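Local atomic coordinates of single-stranded DNA specific exonuclease RecJ (Thermus thermophilus, PDB entry 2ZXR), a protein that degrades single-stranded DNA from its 5' end in the 5' to 3' direction, using divalent metal ions such as magnesium or manganese. Residues A63-A68 and W196-R201; G72-V77 and G100-P105; L92-A97 and L289-A294; L208-L213 and S243-L248. One frame throughout, in Å; residues are numbered along the deposited sequence.

Contact 1: A63-A68 and W196-R201; sequences ALLEEA and WALHER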
loop_
_atom_site.group_PDB
_atom_site.type_symbol
_atom_site.label_atom_id
_atom_site.label_comp_id
_atom_site.label_asym_id
_atom_site.label_seq_id
_atom_site.Cartn_x
_atom_site.Cartn_y
_atom_site.Cartn_z
ATOM N N ALA A 63 -6.410 35.029 9.381
ATOM C CA ALA A 63 -6.638 36.425 9.751
ATOM C C ALA A 63 -8.138 36.735 9.752
ATOM O O ALA A 63 -8.663 37.432 10.632
ATOM C CB ALA A 63 -5.911 37.343 8.773
ATOM N N LEU A 64 -8.822 36.187 8.757
ATOM C CA LEU A 64 -10.246 36.366 8.590
ATOM C C LEU A 64 -10.955 35.785 9.798
ATOM O O LEU A 64 -11.869 36.399 10.363
ATOM C CB LEU A 64 -10.654 35.651 7.315
ATOM C CG LEU A 64 -11.858 36.103 6.502
ATOM C CD1 LEU A 64 -11.992 37.627 6.554
ATOM C CD2 LEU A 64 -11.659 35.598 5.051
ATOM N N LEU A 65 -10.511 34.606 10.221
ATOM C CA LEU A 65 -11.110 33.948 11.366
ATOM C C LEU A 65 -10.840 34.722 12.661
ATOM O O LEU A 65 -11.699 34.778 13.546
ATOM C CB LEU A 65 -10.585 32.507 11.491
ATOM C CG LEU A 65 -11.030 31.457 10.471
ATOM C CD1 LEU A 65 -10.252 30.166 10.731
ATOM C CD2 LEU A 65 -12.531 31.190 10.587
ATOM N N GLU A 66 -9.647 35.294 12.794
ATOM C CA GLU A 66 -9.348 36.074 13.996
ATOM C C GLU A 66 -10.357 37.247 14.043
ATOM O O GLU A 66 -10.920 37.568 15.095
ATOM C CB GLU A 66 -7.914 36.619 13.953
ATOM C CG GLU A 66 -7.561 37.472 15.168
ATOM C CD GLU A 66 -6.132 38.050 15.148
ATOM O OE1 GLU A 66 -5.812 38.798 16.088
ATOM O OE2 GLU A 66 -5.330 37.774 14.217
ATOM N N GLU A 67 -10.599 37.868 12.893
ATOM C CA GLU A 67 -11.566 38.977 12.841
ATOM C C GLU A 67 -12.967 38.513 13.237
ATOM O O GLU A 67 -13.644 39.175 14.030
ATOM C CB GLU A 67 -11.611 39.598 11.445
ATOM C CG GLU A 67 -10.412 40.453 11.167
ATOM C CD GLU A 67 -10.198 41.494 12.260
ATOM O OE1 GLU A 67 -11.072 42.372 12.431
ATOM O OE2 GLU A 67 -9.167 41.422 12.965
ATOM N N ALA A 68 -13.388 37.372 12.695
ATOM C CA ALA A 68 -14.707 36.810 12.983
ATOM C C ALA A 68 -14.842 36.549 14.471
ATOM O O ALA A 68 -15.866 36.841 15.092
ATOM C CB ALA A 68 -14.915 35.485 12.197
ATOM N N TRP A 196 -4.646 25.605 13.306
ATOM C CA TRP A 196 -3.276 25.833 13.776
ATOM C C TRP A 196 -2.790 27.248 13.388
ATOM O O TRP A 196 -2.165 27.955 14.196
ATOM C CB TRP A 196 -2.359 24.765 13.175
ATOM C CG TRP A 196 -0.961 24.681 13.741
ATOM C CD1 TRP A 196 -0.270 25.657 14.402
ATOM C CD2 TRP A 196 -0.072 23.564 13.636
ATOM N NE1 TRP A 196 0.996 25.213 14.710
ATOM C CE2 TRP A 196 1.140 23.933 14.250
ATOM C CE3 TRP A 196 -0.183 22.285 13.075
ATOM C CZ2 TRP A 196 2.241 23.071 14.324
ATOM C CZ3 TRP A 196 0.921 21.421 13.150
ATOM C CH2 TRP A 196 2.114 21.827 13.772
ATOM N N ALA A 197 -3.069 27.644 12.150
ATOM C CA ALA A 197 -2.699 28.971 11.673
ATOM C C ALA A 197 -3.362 30.026 12.568
ATOM O O ALA A 197 -2.739 31.017 12.928
ATOM C CB ALA A 197 -3.137 29.146 10.217
ATOM N N LEU A 198 -4.624 29.808 12.929
ATOM C CA LEU A 198 -5.336 30.738 13.801
ATOM C C LEU A 198 -4.681 30.793 15.201
ATOM O O LEU A 198 -4.553 31.864 15.793
ATOM C CB LEU A 198 -6.811 30.327 13.935
ATOM C CG LEU A 198 -7.655 31.156 14.922
ATOM C CD1 LEU A 198 -7.707 32.624 14.476
ATOM C CD2 LEU A 198 -9.059 30.581 15.020
ATOM N N HIS A 199 -4.302 29.632 15.735
ATOM C CA HIS A 199 -3.640 29.572 17.043
ATOM C C HIS A 199 -2.344 30.366 17.010
ATOM O O HIS A 199 -1.999 31.074 17.958
ATOM C CB HIS A 199 -3.336 28.121 17.427
ATOM C CG HIS A 199 -4.499 27.426 18.050
ATOM N ND1 HIS A 199 -4.373 26.605 19.148
ATOM C CD2 HIS A 199 -5.827 27.519 17.796
ATOM C CE1 HIS A 199 -5.573 26.231 19.553
ATOM N NE2 HIS A 199 -6.472 26.774 18.748
ATOM N N GLU A 200 -1.614 30.230 15.915
ATOM C CA GLU A 200 -0.375 30.962 15.764
ATOM C C GLU A 200 -0.660 32.464 15.832
ATOM O O GLU A 200 0.036 33.187 16.544
ATOM C CB GLU A 200 0.280 30.608 14.436
ATOM C CG GLU A 200 0.782 29.183 14.419
ATOM C CD GLU A 200 2.222 29.088 14.856
ATOM O OE1 GLU A 200 2.639 28.017 15.388
ATOM O OE2 GLU A 200 2.943 30.095 14.652
ATOM N N ARG A 201 -1.665 32.929 15.087
ATOM C CA ARG A 201 -2.024 34.350 15.103
ATOM C C ARG A 201 -2.412 34.815 16.495
ATOM O O ARG A 201 -2.089 35.937 16.880
ATOM C CB ARG A 201 -3.219 34.656 14.182
ATOM C CG ARG A 201 -2.896 34.805 12.693
ATOM C CD ARG A 201 -4.103 35.351 11.926
ATOM N NE ARG A 201 -4.354 36.773 12.201
ATOM C CZ ARG A 201 -3.693 37.776 11.621
ATOM N NH1 ARG A 201 -2.738 37.523 10.730
ATOM N NH2 ARG A 201 -3.990 39.040 11.925
HETATM O O HOH W 1 -7.065 39.527 11.982
#
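Glu66 OE2 takes two bonds from the guanidinium of Arg201, one from NE at 2.5 Å and one from NH2 at 2.9 Å. The first is so short that its exact length is doubtful and the second is weak, with an N-H...O angle of only 123°, so this salt bridge is one carboxylate oxygen held by a pair of N-H groups. Glu66 reaches it with a fully extended chain that starts with CG anti to the backbone N (chi1 178°), and the Arg201 chain runs across it at about a right angle. A bend at chi3 brings Arg201 NE round to the oxygen. The guanidinium then lies over Ala63, whose CB stands 3.6 Å from Arg201 CZ, beneath the centre of the flat group. Glu66 and Ala63 lie on helix 60-70, which packs through Leu65 and Ala68 on strand 131-134 of the parallel sheet of the DHH domain; Arg201 ends helix 187-201. The axes of the two short segments pass 9.3 Å apart at a crossing angle of -66°. On the inner side of the crossing the contact is apolar. Leu198 CD1 meets the helix surface next to Glu66 N, at 3.7 Å, and also touches Leu65 CB at 4.1 Å, while the rest of Leu65 turns to Leu131 and Leu133. On the outer side, water 1 accepts a weak bond from Arg201 NH2 at 3.1 Å and lies within bonding distance of Ala63 O and Glu67 OE2; the other oxygen of Glu67 forms a salt bridge with Arg70.

Contact 2: G72-V77 and G100-P105; sequences GKRIRV and GADVHP
Val103 CG2 touches two methyls of the neighbouring strand, 3.5 Å from Val77 CG2 and 3.8 Å from Ile75 CG2. Its own CG1 occupies the position between backbone N and carbonyl carbon (chi1 54°), which puts CG2 anti to N. Farther along, Ile75 CD1 reaches Ala101 CB. Helices 60-70 and 83-98 cover this face through Ala68 and Val93. The backbones pair in parallel: Ile75 N bonds to Asp102 O, His104 N to Ile75 O and Val77 N to His104 O. On the other face, the His104 ring is sandwiched. Arg76 CA forms a CH-pi contact with one side, 4.1 Å from the ring centroid, and Arg74 NH2 lies over the opposite side, toward the rim. Arg76 NE comes to the ring edge, in its plane. Near the start of the strands, Asp102 OD1 stands 4.0 Å from Arg74 NE but well above the guanidinium plane, an attraction of charges alone, and water 2 accepts from Asp102 N at 2.6 Å. These are the two strands of a beta-alpha-beta crossover through helix 83-98, at the edge of the parallel DHH sheet; strand 74-78 leads on to the manganese ligands Asp80 and Asp82.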
loop_
_atom_site.group_PDB
_atom_site.type_symbol
_atom_site.label_atom_id
_atom_site.label_comp_id
_atom_site.label_asym_id
_atom_site.label_seq_id
_atom_site.Cartn_x
_atom_site.Cartn_y
_atom_site.Cartn_z
ATOM N N GLY A 72 -17.213 38.730 16.947
ATOM C CA GLY A 72 -18.357 37.893 17.236
ATOM C C GLY A 72 -19.240 37.545 16.047
ATOM O O GLY A 72 -20.454 37.380 16.217
ATOM N N LYS A 73 -18.642 37.420 14.863
ATOM C CA LYS A 73 -19.378 37.061 13.650
ATOM C C LYS A 73 -19.832 35.619 13.717
ATOM O O LYS A 73 -19.161 34.779 14.330
ATOM C CB LYS A 73 -18.500 37.261 12.419
ATOM C CG LYS A 73 -18.092 38.696 12.213
ATOM C CD LYS A 73 -19.335 39.588 12.053
ATOM C CE LYS A 73 -18.939 41.015 11.711
ATOM N NZ LYS A 73 -20.130 41.896 11.629
ATOM N N ARG A 74 -20.962 35.322 13.080
ATOM C CA ARG A 74 -21.517 33.974 13.099
ATOM C C ARG A 74 -20.887 33.077 12.031
ATOM O O ARG A 74 -21.062 33.288 10.835
ATOM C CB ARG A 74 -23.044 34.031 12.931
ATOM C CG ARG A 74 -23.718 32.664 13.017
ATOM C CD ARG A 74 -24.940 32.635 13.954
ATOM N NE ARG A 74 -25.433 31.261 14.096
ATOM C CZ ARG A 74 -26.450 30.888 14.870
ATOM N NH1 ARG A 74 -27.108 31.784 15.597
ATOM N NH2 ARG A 74 -26.814 29.610 14.914
ATOM N N ILE A 75 -20.161 32.066 12.492
ATOM C CA ILE A 75 -19.446 31.113 11.631
ATOM C C ILE A 75 -20.225 29.810 11.418
ATOM O O ILE A 75 -20.672 29.180 12.372
ATOM C CB ILE A 75 -18.080 30.741 12.277
ATOM C CG1 ILE A 75 -17.245 32.002 12.496
ATOM C CG2 ILE A 75 -17.312 29.783 11.391
ATOM C CD1 ILE A 75 -16.019 31.776 13.367
ATOM N N ARG A 76 -20.393 29.400 10.169
ATOM C CA ARG A 76 -21.097 28.139 9.916
ATOM C C ARG A 76 -20.128 27.187 9.221
ATOM O O ARG A 76 -19.441 27.570 8.262
ATOM C CB ARG A 76 -22.339 28.371 9.057
ATOM C CG ARG A 76 -23.095 27.100 8.724
ATOM C CD ARG A 76 -24.328 27.376 7.859
ATOM N NE ARG A 76 -25.552 27.509 8.647
ATOM C CZ ARG A 76 -26.765 27.687 8.119
ATOM N NH1 ARG A 76 -26.910 27.761 6.794
ATOM N NH2 ARG A 76 -27.835 27.770 8.915
ATOM N N VAL A 77 -20.066 25.949 9.707
ATOM C CA VAL A 77 -19.131 24.977 9.145
ATOM C C VAL A 77 -19.825 23.837 8.407
ATOM O O VAL A 77 -20.729 23.201 8.938
ATOM C CB VAL A 77 -18.218 24.379 10.260
ATOM C CG1 VAL A 77 -17.162 23.452 9.644
ATOM C CG2 VAL A 77 -17.544 25.503 11.035
ATOM N N GLY A 100 -14.120 30.786 21.737
ATOM C CA GLY A 100 -15.184 31.731 21.994
ATOM C C GLY A 100 -15.905 32.208 20.750
ATOM O O GLY A 100 -16.533 33.260 20.762
ATOM N N ALA A 101 -15.828 31.433 19.674
ATOM C CA ALA A 101 -16.485 31.807 18.428
ATOM C C ALA A 101 -17.947 31.422 18.469
ATOM O O ALA A 101 -18.345 30.551 19.246
ATOM C CB ALA A 101 -15.813 31.103 17.248
ATOM N N ASP A 102 -18.746 32.089 17.645
ATOM C CA ASP A 102 -20.161 31.755 17.524
ATOM C C ASP A 102 -20.175 30.930 16.229
ATOM O O ASP A 102 -20.417 31.430 15.132
ATOM C CB ASP A 102 -21.019 33.018 17.390
ATOM C CG ASP A 102 -22.477 32.705 17.082
ATOM O OD1 ASP A 102 -22.902 31.536 17.244
ATOM O OD2 ASP A 102 -23.210 33.638 16.681
ATOM N N VAL A 103 -19.879 29.651 16.387
ATOM C CA VAL A 103 -19.772 28.736 15.266
ATOM C C VAL A 103 -20.750 27.578 15.425
ATOM O O VAL A 103 -21.102 27.194 16.530
ATOM C CB VAL A 103 -18.306 28.204 15.181
ATOM C CG1 VAL A 103 -17.887 27.606 16.522
ATOM C CG2 VAL A 103 -18.176 27.181 14.071
ATOM N N HIS A 104 -21.205 27.025 14.315
ATOM C CA HIS A 104 -22.133 25.907 14.391
ATOM C C HIS A 104 -21.985 25.125 13.109
ATOM O O HIS A 104 -21.664 25.676 12.057
ATOM C CB HIS A 104 -23.558 26.426 14.534
ATOM C CG HIS A 104 -23.945 27.375 13.444
ATOM N ND1 HIS A 104 -24.588 26.967 12.292
ATOM C CD2 HIS A 104 -23.688 28.694 13.282
ATOM C CE1 HIS A 104 -24.704 27.992 11.466
ATOM N NE2 HIS A 104 -24.164 29.052 12.042
ATOM N N PRO A 105 -22.200 23.816 13.174
ATOM C CA PRO A 105 -22.060 23.048 11.937
ATOM C C PRO A 105 -23.334 23.165 11.111
ATOM O O PRO A 105 -24.405 23.443 11.646
ATOM C CB PRO A 105 -21.833 21.632 12.442
ATOM C CG PRO A 105 -22.728 21.593 13.644
ATOM C CD PRO A 105 -22.522 22.945 14.318
HETATM O O HOH W 2 -17.496 34.011 16.334
#

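Contact 3: L92-A97 and L289-A294; sequences LVRGLA and LTDDAA
Leu289 CD2 tucks against helix 83-98, the crossover helix of the beta-alpha-beta unit, at 4.0 Å from Val93 CG1 and 3.9 Å from Arg94 CG. This is the enclosed part of the contact: Val93 is buried and also packs on Val77 and Pro105 of the sheet, and Leu289 ends helix 281-289. Arg94 extends from CG to NE past Leu289, in the opposite direction, and its guanidinium is held by the end of helix 281-289 and the turn after it. Arg94 NE bonds to Leu288 O, and Leu289 O lies 3.1 Å above the guanidinium plane, too poorly angled for a bond. The carbonyl oxygens at this helix end would favour the positive charge. Toward solvent the grip is looser. Arg94 NH2 makes weak bonds to Thr290 O at 3.0 Å and to Asp291 OD2, and another to water 3, which in turn donates to Thr290 O at 2.6 Å. The turn has its own framework: Thr290 OG1 accepts from Asp292 N in an ST turn and also bonds to Glu295, and Asp292 caps helix 293-321. Asp291 is exposed, yet its salt bridge is the straightest bond across the contact: Arg94 NH1 meets the syn side of Asp291 OD2 at 2.8 Å, with an N-H...O angle of 157° and the oxygen only 8° out of the guanidinium plane.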
loop_
_atom_site.group_PDB
_atom_site.type_symbol
_atom_site.label_atom_id
_atom_site.label_comp_id
_atom_site.label_asym_id
_atom_site.label_seq_id
_atom_site.Cartn_x
_atom_site.Cartn_y
_atom_site.Cartn_z
ATOM N N LEU A 92 -12.923 22.126 13.235
ATOM C CA LEU A 92 -13.214 23.542 13.182
ATOM C C LEU A 92 -14.287 23.961 14.163
ATOM O O LEU A 92 -14.145 25.009 14.793
ATOM C CB LEU A 92 -13.583 23.947 11.752
ATOM C CG LEU A 92 -12.329 23.826 10.869
ATOM C CD1 LEU A 92 -12.712 23.819 9.424
ATOM C CD2 LEU A 92 -11.379 24.970 11.159
ATOM N N VAL A 93 -15.344 23.163 14.316
ATOM C CA VAL A 93 -16.389 23.550 15.260
ATOM C C VAL A 93 -15.884 23.519 16.707
ATOM O O VAL A 93 -16.029 24.506 17.431
ATOM C CB VAL A 93 -17.655 22.660 15.108
ATOM C CG1 VAL A 93 -18.624 22.899 16.290
ATOM C CG2 VAL A 93 -18.353 22.988 13.752
ATOM N N ARG A 94 -15.299 22.410 17.149
ATOM C CA ARG A 94 -14.781 22.372 18.521
ATOM C C ARG A 94 -13.683 23.435 18.686
ATOM O O ARG A 94 -13.704 24.209 19.628
ATOM C CB ARG A 94 -14.180 20.997 18.870
ATOM C CG ARG A 94 -15.171 19.858 19.195
ATOM C CD ARG A 94 -14.332 18.658 19.648
ATOM N NE ARG A 94 -15.030 17.449 20.058
ATOM C CZ ARG A 94 -15.579 17.244 21.248
ATOM N NH1 ARG A 94 -15.537 18.209 22.169
ATOM N NH2 ARG A 94 -16.089 16.040 21.549
ATOM N N GLY A 95 -12.718 23.457 17.776
ATOM C CA GLY A 95 -11.623 24.405 17.882
ATOM C C GLY A 95 -12.010 25.878 17.955
ATOM O O GLY A 95 -11.501 26.626 18.799
ATOM N N LEU A 96 -12.888 26.312 17.056
ATOM C CA LEU A 96 -13.313 27.699 17.044
ATOM C C LEU A 96 -14.208 27.982 18.263
ATOM O O LEU A 96 -14.106 29.045 18.871
ATOM C CB LEU A 96 -14.046 28.013 15.737
ATOM C CG LEU A 96 -13.201 27.980 14.450
ATOM C CD1 LEU A 96 -14.070 28.153 13.240
ATOM C CD2 LEU A 96 -12.179 29.106 14.489
ATOM N N ALA A 97 -15.067 27.036 18.630
ATOM C CA ALA A 97 -15.928 27.233 19.779
ATOM C C ALA A 97 -15.089 27.301 21.068
ATOM O O ALA A 97 -15.474 27.975 22.041
ATOM C CB ALA A 97 -16.958 26.112 19.874
ATOM N N LEU A 289 -18.640 15.534 18.429
ATOM C CA LEU A 289 -18.787 16.812 19.128
ATOM C C LEU A 289 -19.190 16.734 20.610
ATOM O O LEU A 289 -18.919 17.672 21.375
ATOM C CB LEU A 289 -19.818 17.678 18.405
ATOM C CG LEU A 289 -19.506 18.130 16.977
ATOM C CD1 LEU A 289 -20.708 18.924 16.380
ATOM C CD2 LEU A 289 -18.244 18.981 17.002
ATOM N N THR A 290 -19.814 15.626 21.028
ATOM C CA THR A 290 -20.264 15.545 22.404
ATOM C C THR A 290 -19.180 15.230 23.437
ATOM O O THR A 290 -18.195 14.585 23.138
ATOM C CB THR A 290 -21.438 14.529 22.555
ATOM O OG1 THR A 290 -21.968 14.613 23.889
ATOM C CG2 THR A 290 -20.955 13.078 22.304
ATOM N N ASP A 291 -19.383 15.705 24.665
ATOM C CA ASP A 291 -18.449 15.467 25.767
ATOM C C ASP A 291 -19.191 14.619 26.802
ATOM O O ASP A 291 -18.661 14.302 27.864
ATOM C CB ASP A 291 -18.027 16.796 26.407
ATOM C CG ASP A 291 -17.152 17.649 25.488
ATOM O OD1 ASP A 291 -17.208 18.883 25.629
ATOM O OD2 ASP A 291 -16.395 17.107 24.643
ATOM N N ASP A 292 -20.425 14.255 26.476
ATOM C CA ASP A 292 -21.260 13.448 27.373
ATOM C C ASP A 292 -20.995 11.990 26.998
ATOM O O ASP A 292 -21.386 11.535 25.933
ATOM C CB ASP A 292 -22.732 13.832 27.141
ATOM C CG ASP A 292 -23.717 12.995 27.938
ATOM O OD1 ASP A 292 -23.400 11.873 28.393
ATOM O OD2 ASP A 292 -24.856 13.479 28.085
ATOM N N ALA A 293 -20.331 11.259 27.876
ATOM C CA ALA A 293 -19.977 9.873 27.582
ATOM C C ALA A 293 -21.161 8.941 27.328
ATOM O O ALA A 293 -21.065 8.035 26.496
ATOM C CB ALA A 293 -19.114 9.319 28.706
ATOM N N ALA A 294 -22.259 9.160 28.053
ATOM C CA ALA A 294 -23.454 8.344 27.915
ATOM C C ALA A 294 -24.089 8.575 26.554
ATOM O O ALA A 294 -24.532 7.645 25.915
ATOM C CB ALA A 294 -24.457 8.690 29.019
HETATM O O HOH W 3 -16.793 13.344 21.323
#

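Contact 4: L208-L213 and S243-L248; sequences LEYADL and SSWVGL
The indole of Trp245 has Leu213 CD1 over one face, a CH-pi contact 3.9 Å from the centroid of the five-membered ring, and Ser244 CB over the opposite face. At its edge, in plane, lies Asp212 OD2, which accepts a weak bond from Trp245 NE1 at 2.9 Å. The far corner of the indole, CZ2 and CH2, reaches over a face of Tyr210, CH2 coming 3.6 Å from Tyr210 CE1; the two ring planes are inclined by 38°, so the pair is oblique. Beyond, Tyr210 rests on Arg94 and Phe192. With chi1 at 45°, Asp212 CG sits between backbone N and carbonyl carbon, which places it beside Trp245 NE1 and CD1. Asp212 OD1 accepts from Ser243 OG at 2.6 Å and from water 4 at 2.7 Å, and OD2 also takes Leu213 N. Ser243 OG in turn accepts from Trp245 N, an ST turn just before helix 246-254. At the exposed end Ser244 OG donates to the anti lone pair of Glu209 OE1 at 2.8 Å. Leu248 CD2 closes over Asp212 CG at 3.8 Å. Four donors thus surround a buried carboxylate, which probably keeps Asp212 ionised where the starts of helices 211-220 and 246-254 meet in the protein interior.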
loop_
_atom_site.group_PDB
_atom_site.type_symbol
_atom_site.label_atom_id
_atom_site.label_comp_id
_atom_site.label_asym_id
_atom_site.label_seq_id
_atom_site.Cartn_x
_atom_site.Cartn_y
_atom_site.Cartn_z
ATOM N N LEU A 208 -2.484 20.335 19.113
ATOM C CA LEU A 208 -2.212 18.914 18.971
ATOM C C LEU A 208 -3.318 17.963 19.449
ATOM O O LEU A 208 -3.404 16.838 18.955
ATOM C CB LEU A 208 -0.874 18.557 19.650
ATOM C CG LEU A 208 0.345 19.333 19.118
ATOM C CD1 LEU A 208 1.623 18.730 19.662
ATOM C CD2 LEU A 208 0.374 19.270 17.602
ATOM N N GLU A 209 -4.158 18.392 20.388
ATOM C CA GLU A 209 -5.225 17.517 20.846
ATOM C C GLU A 209 -6.259 17.251 19.726
ATOM O O GLU A 209 -7.113 16.396 19.874
ATOM C CB GLU A 209 -5.898 18.075 22.124
ATOM C CG GLU A 209 -6.801 19.275 21.906
ATOM C CD GLU A 209 -7.359 19.878 23.196
ATOM O OE1 GLU A 209 -7.763 19.109 24.103
ATOM O OE2 GLU A 209 -7.421 21.141 23.295
ATOM N N TYR A 210 -6.141 17.942 18.589
ATOM C CA TYR A 210 -7.066 17.756 17.452
ATOM C C TYR A 210 -6.448 16.857 16.386
ATOM O O TYR A 210 -7.054 16.594 15.328
ATOM C CB TYR A 210 -7.394 19.114 16.816
ATOM C CG TYR A 210 -8.234 19.994 17.697
ATOM C CD1 TYR A 210 -9.613 19.929 17.633
ATOM C CD2 TYR A 210 -7.641 20.880 18.620
ATOM C CE1 TYR A 210 -10.411 20.715 18.456
ATOM C CE2 TYR A 210 -8.430 21.677 19.455
ATOM C CZ TYR A 210 -9.819 21.587 19.364
ATOM O OH TYR A 210 -10.642 22.337 20.169
ATOM N N ALA A 211 -5.237 16.376 16.652
ATOM C CA ALA A 211 -4.566 15.550 15.664
ATOM C C ALA A 211 -5.178 14.146 15.519
ATOM O O ALA A 211 -5.014 13.533 14.474
ATOM C CB ALA A 211 -3.085 15.461 15.977
ATOM N N ASP A 212 -5.854 13.628 16.553
ATOM C CA ASP A 212 -6.482 12.303 16.433
ATOM C C ASP A 212 -7.632 12.407 15.427
ATOM O O ASP A 212 -7.753 11.556 14.524
ATOM C CB ASP A 212 -6.972 11.742 17.786
ATOM C CG ASP A 212 -7.713 12.765 18.648
ATOM O OD1 ASP A 212 -8.015 12.421 19.834
ATOM O OD2 ASP A 212 -7.996 13.891 18.159
ATOM N N LEU A 213 -8.454 13.450 15.552
ATOM C CA LEU A 213 -9.542 13.655 14.589
ATOM C C LEU A 213 -8.962 13.815 13.183
ATOM O O LEU A 213 -9.471 13.248 12.229
ATOM C CB LEU A 213 -10.333 14.946 14.894
ATOM C CG LEU A 213 -11.165 14.977 16.172
ATOM C CD1 LEU A 213 -11.693 16.395 16.444
ATOM C CD2 LEU A 213 -12.321 13.974 16.009
ATOM N N SER A 243 -8.133 10.271 23.987
ATOM C CA SER A 243 -8.663 11.432 23.299
ATOM C C SER A 243 -9.380 12.438 24.161
ATOM O O SER A 243 -10.016 12.080 25.144
ATOM C CB SER A 243 -9.633 11.008 22.199
ATOM O OG SER A 243 -10.057 12.146 21.456
ATOM N N SER A 244 -9.290 13.705 23.780
ATOM C CA SER A 244 -10.019 14.749 24.502
ATOM C C SER A 244 -11.486 14.648 24.045
ATOM O O SER A 244 -12.361 15.262 24.648
ATOM C CB SER A 244 -9.503 16.150 24.136
ATOM O OG SER A 244 -8.190 16.349 24.611
ATOM N N TRP A 245 -11.725 13.876 22.972
ATOM C CA TRP A 245 -13.076 13.716 22.403
ATOM C C TRP A 245 -13.605 12.350 22.778
ATOM O O TRP A 245 -13.308 11.377 22.107
ATOM C CB TRP A 245 -13.007 13.878 20.883
ATOM C CG TRP A 245 -11.865 14.771 20.469
ATOM C CD1 TRP A 245 -10.838 14.453 19.624
ATOM C CD2 TRP A 245 -11.621 16.110 20.916
ATOM N NE1 TRP A 245 -9.970 15.516 19.517
ATOM C CE2 TRP A 245 -10.425 16.544 20.298
ATOM C CE3 TRP A 245 -12.299 16.984 21.780
ATOM C CZ2 TRP A 245 -9.887 17.819 20.512
ATOM C CZ3 TRP A 245 -11.775 18.251 21.997
ATOM C CH2 TRP A 245 -10.569 18.660 21.362
ATOM N N VAL A 246 -14.417 12.292 23.836
ATOM C CA VAL A 246 -14.927 11.023 24.352
ATOM C C VAL A 246 -15.587 10.108 23.333
ATOM O O VAL A 246 -15.469 8.900 23.438
ATOM C CB VAL A 246 -15.888 11.245 25.585
ATOM C CG1 VAL A 246 -17.263 11.813 25.147
ATOM C CG2 VAL A 246 -16.067 9.919 26.318
ATOM N N GLY A 247 -16.252 10.675 22.332
ATOM C CA GLY A 247 -16.892 9.866 21.302
ATOM C C GLY A 247 -15.898 9.089 20.439
ATOM O O GLY A 247 -16.147 7.936 20.056
ATOM N N LEU A 248 -14.765 9.717 20.136
ATOM C CA LEU A 248 -13.754 9.062 19.327
ATOM C C LEU A 248 -13.083 7.971 20.171
ATOM O O LEU A 248 -12.857 6.855 19.715
ATOM C CB LEU A 248 -12.713 10.077 18.860
ATOM C CG LEU A 248 -11.574 9.455 18.043
ATOM C CD1 LEU A 248 -12.152 8.737 16.807
ATOM C CD2 LEU A 248 -10.587 10.557 17.619
HETATM O O HOH W 4 -7.415 14.365 21.574
#

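From the N terminus, helix 60-70 opens contact 1, which closes at the end of helix 187-201. Contact 2, nested inside that loop, closes the short excursion from strand 74-78 through helix 83-98 to strand 102-105. Contact 3 begins on this same helix and ends at 289-294, so it crosses both contact 1 and contact 2. Contact 4 follows contacts 1 and 2 in series and nests within contact 3. Helix 83-98 is the hub: Leu96 packs on Leu198 of contact 1, Ala97 on Val103 of contact 2, and Gly95 on Tyr210 of contact 4. Together they tie the parallel DHH sheet and its helices to the helical region that follows.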